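Local coordinates for protein esterase (PDB 4RGY) that hydrolyses esters as a low-temperature-active alkaline esterase of marine sediment origin, probably through the serine mechanism of alpha/beta hydrolases, at residues A[221-224]-A[225-228]. Sequence-based numbering, arbitrary orientation.
Sequences DNVR and FRDH
Val223 and Asp227 lie side by side one turn apart on helix 219-232, the connecting helix of the beta-alpha-beta unit that joins strands 207-213 and 236-241 in this alpha/beta-hydrolase fold. Four consecutive i to i+4 backbone bonds establish regular alpha-helix; the straightest, Arg226 N to Asn222 O, has an N-H...O angle of 169° at 2.9 Å. The tightly packed side is built by Asn222 and Phe225, both buried. The amide of Asn222 donates to the carbonyls of Leu218 and Gly151, the ring of Phe225 meets Phe192 edge-to-face, and His228 extends this packing onto helix 191-200, its NE2 hydrogen-bonded to Phe192 O.

The solvent side is looser and held by charge. Arg224, an exposed residue, bends at chi3 (-57°) and brings NH2 back to Asp221 OD1 at 2.6 Å, approaching from above the carboxylate plane; Asp154 OD2 forms a second salt bridge to the same nitrogen. Val223, Arg226 and Asp227 form a separate, partly exposed flank. Arg226 also bends at chi3, and its guanidinium makes a cation-pi contact with Tyr238 of strand 236-241. Val223 CG1 lies over one face of that guanidinium, 3.9 Å from NH2, and is 3.7 Å from Asp227 OD2. Side-on, Arg226 NE and NH2 both grip Asp227 OD1, at 3.0 Å and 2.8 Å, with this oxygen only 2° out of the guanidinium plane.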
ATOM      1  N   ASP A 221      30.011  10.881 -19.581  1.00 17.14           N
ATOM      2  CA  ASP A 221      29.271  10.012 -20.498  1.00 17.13           C
ATOM      3  C   ASP A 221      28.165  10.796 -21.189  1.00 15.91           C
ATOM      4  O   ASP A 221      27.900  10.601 -22.379  1.00 16.22           O
ATOM      5  CB  ASP A 221      28.639   8.827 -19.760  1.00 18.54           C
ATOM      6  CG  ASP A 221      29.640   7.763 -19.362  1.00 22.80           C
ATOM      7  OD1 ASP A 221      30.792   7.802 -19.834  1.00 24.18           O
ATOM      8  OD2 ASP A 221      29.259   6.864 -18.576  1.00 24.62           O
ATOM      9  N   ASN A 222      27.487  11.661 -20.437  1.00 14.12           N
ATOM     10  CA  ASN A 222      26.449  12.482 -21.026  1.00 13.55           C
ATOM     11  C   ASN A 222      26.967  13.472 -22.060  1.00 14.94           C
ATOM     12  O   ASN A 222      26.354  13.646 -23.113  1.00 14.40           O
ATOM     13  CB  ASN A 222      25.631  13.188 -19.942  1.00 13.58           C
ATOM     14  CG  ASN A 222      24.494  12.323 -19.438  1.00 15.16           C
ATOM     15  OD1 ASN A 222      23.397  12.356 -19.995  1.00 14.90           O
ATOM     16  ND2 ASN A 222      24.759  11.515 -18.416  1.00 13.78           N
ATOM     17  N   VAL A 223      28.096  14.104 -21.770  1.00 15.56           N
ATOM     18  CA  VAL A 223      28.692  15.024 -22.729  1.00 16.70           C
ATOM     19  C   VAL A 223      29.090  14.273 -24.006  1.00 16.93           C
ATOM     20  O   VAL A 223      28.861  14.754 -25.122  1.00 14.50           O
ATOM     21  CB  VAL A 223      29.902  15.766 -22.122  1.00 17.50           C
ATOM     22  CG1 VAL A 223      30.686  16.507 -23.208  1.00 21.16           C
ATOM     23  CG2 VAL A 223      29.428  16.728 -21.035  1.00 19.52           C
ATOM     24  N   ARG A 224      29.637  13.076 -23.846  1.00 14.73           N
ATOM     25  CA  ARG A 224      30.010  12.285 -25.018  1.00 16.55           C
ATOM     26  C   ARG A 224      28.791  11.887 -25.858  1.00 15.32           C
ATOM     27  O   ARG A 224      28.832  11.953 -27.094  1.00 15.81           O
ATOM     28  CB  ARG A 224      30.861  11.080 -24.616  1.00 17.53           C
ATOM     29  CG  ARG A 224      32.289  11.492 -24.240  1.00 24.27           C
ATOM     30  CD  ARG A 224      33.225  10.303 -24.027  1.00 27.76           C
ATOM     31  NE  ARG A 224      32.721   9.404 -22.999  1.00 29.99           N
ATOM     32  CZ  ARG A 224      32.088   8.272 -23.272  1.00 28.67           C
ATOM     33  NH1 ARG A 224      31.908   7.920 -24.537  1.00 31.48           N
ATOM     34  NH2 ARG A 224      31.633   7.505 -22.293  1.00 23.78           N
ATOM     35  N   PHE A 225      27.690  11.526 -25.200  1.00 13.26           N
ATOM     36  CA  PHE A 225      26.480  11.187 -25.948  1.00 14.38           C
ATOM     37  C   PHE A 225      25.908  12.428 -26.644  1.00 13.73           C
ATOM     38  O   PHE A 225      25.512  12.361 -27.810  1.00 12.04           O
ATOM     39  CB  PHE A 225      25.423  10.521 -25.047  1.00 13.96           C
ATOM     40  CG  PHE A 225      24.162  10.144 -25.778  1.00 12.88           C
ATOM     41  CD1 PHE A 225      24.096   8.982 -26.537  1.00 14.22           C
ATOM     42  CD2 PHE A 225      23.041  10.959 -25.716  1.00 13.71           C
ATOM     43  CE1 PHE A 225      22.937   8.645 -27.220  1.00 13.61           C
ATOM     44  CE2 PHE A 225      21.877  10.618 -26.394  1.00 14.64           C
ATOM     45  CZ  PHE A 225      21.827   9.459 -27.139  1.00 12.89           C
ATOM     46  N   ARG A 226      25.852  13.545 -25.926  1.00 13.18           N
ATOM     47  CA  ARG A 226      25.386  14.805 -26.495  1.00 13.40           C
ATOM     48  C   ARG A 226      26.172  15.167 -27.749  1.00 14.38           C
ATOM     49  O   ARG A 226      25.580  15.473 -28.792  1.00 13.53           O
ATOM     50  CB  ARG A 226      25.531  15.928 -25.474  1.00 14.79           C
ATOM     51  CG  ARG A 226      25.031  17.278 -25.988  1.00 15.94           C
ATOM     52  CD  ARG A 226      25.633  18.435 -25.207  1.00 18.25           C
ATOM     53  NE  ARG A 226      27.062  18.564 -25.472  1.00 16.61           N
ATOM     54  CZ  ARG A 226      27.860  19.409 -24.831  1.00 20.42           C
ATOM     55  NH1 ARG A 226      27.364  20.176 -23.868  1.00 24.04           N
ATOM     56  NH2 ARG A 226      29.149  19.470 -25.135  1.00 20.65           N
ATOM     57  N   ASP A 227      27.498  15.125 -27.649  1.00 13.62           N
ATOM     58  CA  ASP A 227      28.350  15.505 -28.774  1.00 14.79           C
ATOM     59  C   ASP A 227      28.133  14.552 -29.949  1.00 13.27           C
ATOM     60  O   ASP A 227      28.104  14.965 -31.108  1.00 14.93           O
ATOM     61  CB  ASP A 227      29.825  15.540 -28.357  1.00 15.53           C
ATOM     62  CG  ASP A 227      30.154  16.711 -27.440  1.00 17.50           C
ATOM     63  OD1 ASP A 227      29.299  17.602 -27.265  1.00 17.88           O
ATOM     64  OD2 ASP A 227      31.267  16.714 -26.882  1.00 19.62           O
ATOM     65  N   HIS A 228      27.920  13.276 -29.640  1.00 11.65           N
ATOM     66  CA  HIS A 228      27.643  12.287 -30.669  1.00 13.11           C
ATOM     67  C   HIS A 228      26.359  12.612 -31.420  1.00 11.97           C
ATOM     68  O   HIS A 228      26.359  12.708 -32.653  1.00 12.15           O
ATOM     69  CB  HIS A 228      27.561  10.898 -30.035  1.00 12.84           C
ATOM     70  CG  HIS A 228      27.157   9.808 -30.977  1.00 12.53           C
ATOM     71  ND1 HIS A 228      27.965   9.370 -32.005  1.00 13.10           N
ATOM     72  CD2 HIS A 228      26.050   9.030 -31.009  1.00 14.79           C
ATOM     73  CE1 HIS A 228      27.360   8.378 -32.641  1.00 13.57           C
ATOM     74  NE2 HIS A 228      26.195   8.157 -32.058  1.00 14.03           N
TER